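Side-chain contacts in cell wall surface anchor family protein (Jo),Cell wall surface anchor family protein (In) (Streptococcus pneumoniae, PDB 5MKC), which probably takes part in pneumococcal pilus adhesion and, as two domain fragments of the adhesin RrgA, associates autocatalytically through a covalent isopeptide bond: residues Arg125-Pro128 with Ala129-Thr132; Gln151-Gly155 with Leu156-Ala160. All coordinates share one frame; numbering follows the deposited sequence.

Interaction 1 (Arg125-Pro128 with Ala129-Thr132); sequences RFDP and ADYT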
loop_
_atom_site.group_PDB
_atom_site.type_symbol
_atom_site.label_atom_id
_atom_site.label_comp_id
_atom_site.label_asym_id
_atom_site.label_seq_id
_atom_site.Cartn_x
_atom_site.Cartn_y
_atom_site.Cartn_z
ATOM N N ARG A 125 -2.615 -2.048 19.071
ATOM C CA ARG A 125 -2.129 -0.933 18.257
ATOM C C ARG A 125 -1.257 -1.401 17.090
ATOM O O ARG A 125 -0.705 -2.502 17.116
ATOM C CB ARG A 125 -1.318 0.017 19.109
ATOM C CG ARG A 125 -2.062 0.672 20.274
ATOM C CD ARG A 125 -1.212 1.767 20.917
ATOM N NE ARG A 125 0.088 1.256 21.364
ATOM C CZ ARG A 125 1.275 1.840 21.143
ATOM N NH1 ARG A 125 1.389 3.008 20.512
ATOM N NH2 ARG A 125 2.371 1.250 21.591
ATOM N N PHE A 126 -1.121 -0.551 16.067
ATOM C CA PHE A 126 -0.264 -0.860 14.934
ATOM C C PHE A 126 1.140 -0.414 15.272
ATOM O O PHE A 126 1.457 0.785 15.221
ATOM C CB PHE A 126 -0.766 -0.098 13.716
ATOM C CG PHE A 126 -0.208 -0.543 12.387
ATOM C CD1 PHE A 126 -0.220 -1.869 11.988
ATOM C CD2 PHE A 126 0.169 0.416 11.453
ATOM C CE1 PHE A 126 0.226 -2.224 10.702
ATOM C CE2 PHE A 126 0.611 0.068 10.187
ATOM C CZ PHE A 126 0.639 -1.245 9.810
ATOM N N ASP A 127 1.988 -1.366 15.646
ATOM C CA ASP A 127 3.326 -1.056 16.154
ATOM C C ASP A 127 4.381 -1.379 15.103
ATOM O O ASP A 127 4.062 -2.058 14.138
ATOM C CB ASP A 127 3.577 -1.860 17.406
ATOM C CG ASP A 127 2.603 -1.510 18.529
ATOM O OD1 ASP A 127 2.285 -0.306 18.716
ATOM O OD2 ASP A 127 2.173 -2.454 19.226
ATOM N N PRO A 128 5.620 -0.898 15.296
ATOM C CA PRO A 128 6.675 -1.196 14.338
ATOM C C PRO A 128 6.795 -2.670 13.929
ATOM O O PRO A 128 7.095 -2.964 12.758
ATOM C CB PRO A 128 7.932 -0.716 15.066
ATOM C CG PRO A 128 7.439 0.476 15.803
ATOM C CD PRO A 128 6.084 0.045 16.325
ATOM N N ALA A 129 6.540 -3.575 14.867
ATOM C CA ALA A 129 6.607 -4.999 14.579
ATOM C C ALA A 129 5.553 -5.477 13.586
ATOM O O ALA A 129 5.695 -6.566 13.043
ATOM C CB ALA A 129 6.505 -5.816 15.848
ATOM N N ASP A 130 4.529 -4.675 13.311
ATOM C CA ASP A 130 3.406 -5.134 12.472
ATOM C C ASP A 130 3.464 -4.635 11.006
ATOM O O ASP A 130 2.537 -4.847 10.241
ATOM C CB ASP A 130 2.105 -4.648 13.086
ATOM C CG ASP A 130 1.962 -5.072 14.544
ATOM O OD1 ASP A 130 2.168 -6.273 14.818
ATOM O OD2 ASP A 130 1.682 -4.203 15.386
ATOM N N TYR A 131 4.527 -3.928 10.660
ATOM C CA TYR A 131 4.717 -3.429 9.304
ATOM C C TYR A 131 6.208 -3.328 8.981
ATOM O O TYR A 131 7.034 -3.382 9.887
ATOM C CB TYR A 131 4.041 -2.080 9.122
ATOM C CG TYR A 131 4.695 -0.943 9.864
ATOM C CD1 TYR A 131 5.809 -0.283 9.341
ATOM C CD2 TYR A 131 4.188 -0.508 11.077
ATOM C CE1 TYR A 131 6.423 0.754 10.036
ATOM C CE2 TYR A 131 4.782 0.562 11.773
ATOM C CZ TYR A 131 5.908 1.180 11.238
ATOM O OH TYR A 131 6.569 2.175 11.912
ATOM N N THR A 132 6.552 -3.208 7.699
ATOM C CA THR A 132 7.880 -2.747 7.321
ATOM C C THR A 132 7.764 -1.545 6.406
ATOM O O THR A 132 6.883 -1.482 5.556
ATOM C CB THR A 132 8.770 -3.859 6.642
ATOM O OG1 THR A 132 8.284 -4.182 5.330
ATOM C CG2 THR A 132 8.767 -5.127 7.496
#
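D130 reaches back across a short 3-10 turn to D127, and the two residues hold each other twice. The D127 backbone N gives its hydrogen to D130 OD2 at 2.9 Å, nearly straight at 164° and on the anti side of the carboxylate. In return the D130 backbone N donates to D127 O at 2.8 Å. With its CG anti to the carbonyl carbon, D130 folds its carboxylate back toward the start of the turn.

The close packing lies around F126. Its CG stands anti to the backbone N (chi1 -166°), which carries the ring alongside the turn: CD1 lies 3.8 Å from D130 CB, and the tip atom CZ is 3.6 Å from Y131 CB. The F126 and Y131 side chains cross at about a right angle, their ring planes inclined by 40°, and Y131 CD2 sits over one face of the phenylalanine, toward its rim. Y131 in turn lays a face of its own ring against P128 O, 4.1 Å from the ring plane and over its centre; the same oxygen takes a weak bond from Y131 N, at 3.5 Å. Next to this pair stands strand 161-165, where V162 touches both side chains and Y164 meets F126.

The R125 and D127 side is looser and more exposed. R125 NH2 is 3.3 Å from D127 OD1, but the oxygen sits over a guanidinium face where no N-H points at it, so the attraction is one of charge alone. P128 borders a bound sulfate. A proline-started 3-10 turn, closed by a backbone bond and by an aspartate carboxylate reaching back to a backbone N, with F126 and Y131 packed beside it, brings the chain into strand 131-135 of this Ig-like domain.

Interaction 2 (Gln151-Gly155 with Leu156-Ala160); sequences QNDGG and LLKNA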
loop_
_atom_site.group_PDB
_atom_site.type_symbol
_atom_site.label_atom_id
_atom_site.label_comp_id
_atom_site.label_asym_id
_atom_site.label_seq_id
_atom_site.Cartn_x
_atom_site.Cartn_y
_atom_site.Cartn_z
ATOM N N GLN A 151 24.335 7.864 4.038
ATOM C CA GLN A 151 24.943 8.707 5.087
ATOM C C GLN A 151 24.638 8.205 6.487
ATOM O O GLN A 151 25.034 8.843 7.470
ATOM C CB GLN A 151 24.473 10.171 5.019
ATOM C CG GLN A 151 24.453 10.834 3.659
ATOM C CD GLN A 151 25.756 10.730 2.952
ATOM O OE1 GLN A 151 26.801 10.767 3.584
ATOM N NE2 GLN A 151 25.708 10.558 1.625
ATOM N N ASN A 152 23.912 7.089 6.586
ATOM C CA ASN A 152 23.485 6.564 7.879
ATOM C C ASN A 152 22.811 7.623 8.728
ATOM O O ASN A 152 23.043 7.738 9.924
ATOM C CB ASN A 152 24.657 5.908 8.608
ATOM C CG ASN A 152 24.893 4.483 8.150
ATOM O OD1 ASN A 152 24.045 3.875 7.497
ATOM N ND2 ASN A 152 26.053 3.943 8.485
ATOM N N ASP A 153 21.935 8.364 8.082
ATOM C CA ASP A 153 21.146 9.405 8.731
ATOM C C ASP A 153 19.639 9.198 8.549
ATOM O O ASP A 153 18.869 10.094 8.792
ATOM C CB ASP A 153 21.534 10.757 8.136
ATOM C CG ASP A 153 21.253 10.843 6.634
ATOM O OD1 ASP A 153 20.811 9.843 6.018
ATOM O OD2 ASP A 153 21.529 11.912 6.051
ATOM N N GLY A 154 19.234 8.003 8.126
ATOM C CA GLY A 154 17.836 7.730 7.835
ATOM C C GLY A 154 17.466 7.903 6.364
ATOM O O GLY A 154 16.378 7.510 5.931
ATOM N N GLY A 155 18.379 8.474 5.589
ATOM C CA GLY A 155 18.247 8.493 4.121
ATOM C C GLY A 155 16.876 8.929 3.659
ATOM O O GLY A 155 16.315 9.915 4.161
ATOM N N LEU A 156 16.315 8.198 2.701
ATOM C CA LEU A 156 15.047 8.604 2.077
ATOM C C LEU A 156 13.900 8.636 3.069
ATOM O O LEU A 156 12.874 9.240 2.805
ATOM C CB LEU A 156 14.684 7.658 0.944
ATOM C CG LEU A 156 15.564 7.766 -0.301
ATOM C CD1 LEU A 156 15.266 6.632 -1.269
ATOM C CD2 LEU A 156 15.357 9.121 -0.939
ATOM N N LEU A 157 14.060 7.986 4.209
ATOM C CA LEU A 157 12.966 7.883 5.173
ATOM C C LEU A 157 13.173 8.783 6.402
ATOM O O LEU A 157 12.436 8.679 7.361
ATOM C CB LEU A 157 12.806 6.415 5.594
ATOM C CG LEU A 157 12.339 5.492 4.482
ATOM C CD1 LEU A 157 12.267 4.034 4.937
ATOM C CD2 LEU A 157 10.981 5.971 3.979
ATOM N N LYS A 158 14.167 9.669 6.349
ATOM C CA LYS A 158 14.498 10.617 7.436
ATOM C C LYS A 158 13.275 11.242 8.089
ATOM O O LYS A 158 13.264 11.485 9.282
ATOM C CB LYS A 158 15.298 11.780 6.858
ATOM C CG LYS A 158 16.743 11.870 7.222
ATOM C CD LYS A 158 17.351 13.184 6.717
ATOM C CE LYS A 158 17.287 13.313 5.199
ATOM N NZ LYS A 158 18.095 12.300 4.455
ATOM N N ASN A 159 12.287 11.603 7.277
ATOM C CA ASN A 159 11.146 12.390 7.744
ATOM C C ASN A 159 9.843 11.624 7.671
ATOM O O ASN A 159 8.762 12.196 7.793
ATOM C CB ASN A 159 11.035 13.657 6.891
ATOM C CG ASN A 159 12.169 14.609 7.152
ATOM O OD1 ASN A 159 12.295 15.097 8.258
ATOM N ND2 ASN A 159 13.022 14.839 6.165
ATOM N N ALA A 160 9.932 10.335 7.423
ATOM C CA ALA A 160 8.744 9.529 7.188
ATOM C C ALA A 160 8.183 9.026 8.501
ATOM O O ALA A 160 8.927 8.748 9.439
ATOM C CB ALA A 160 9.078 8.346 6.293
#
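An Asx turn running into a short 3-10 turn shapes this part of the loop that leads to strand 161-165. D153 OD1 accepts from the G155 backbone N at 2.8 Å, the N-H arriving from above the carboxylate plane. The 3-10 turn follows directly: L157 N donates to G154 O at 2.9 Å, and K158 N to G155 O at 3.1 Å.

K158 then curls back over the turn. Bends at chi3 (-61°) and chi4 (-64°) swing its ammonium round to G155 O, with NZ at 3.0 Å. That carbonyl oxygen is therefore gripped twice, by K158 N and K158 NZ from opposite faces of its plane. On the way the lysine chain passes the carbonyl of D153, its CG 3.2 Å from D153 O. The same NZ makes a long salt bridge to D153 OD2 at 3.8 Å, so charge probably adds modestly to the closure. G154 and G155 both have positive phi, a conformation that suits glycine.

A type I beta turn, L157 to A160, overlaps the end of the 3-10 turn and carries the chain toward strand 161-165. L156 and L157 pack on A135 at the end of strand 131-135, L157 also touches L133, and D137 accepts a hydrogen bond from L156 N.

How the interactions relate
Interaction 1 comes first along the chain and interaction 2 follows, both inside the Ig-like domain; their centres are 19 Å apart, and their nearest atoms, about 7 Å apart, do not touch. Strand 131-135 links them: residues 125-132 lead into its beginning, while the leucines of 156-160 rest on its far end. Strand 161-165 is the second shared element, meeting the aromatic side chains of interaction 1 and starting just after interaction 2. The hairpin of strands 140-142 and 145-147 lies between them in sequence. The two 3-10 turns thus lie near the two ends of strand 131-135, next to strand 161-165 of another sheet of the domain.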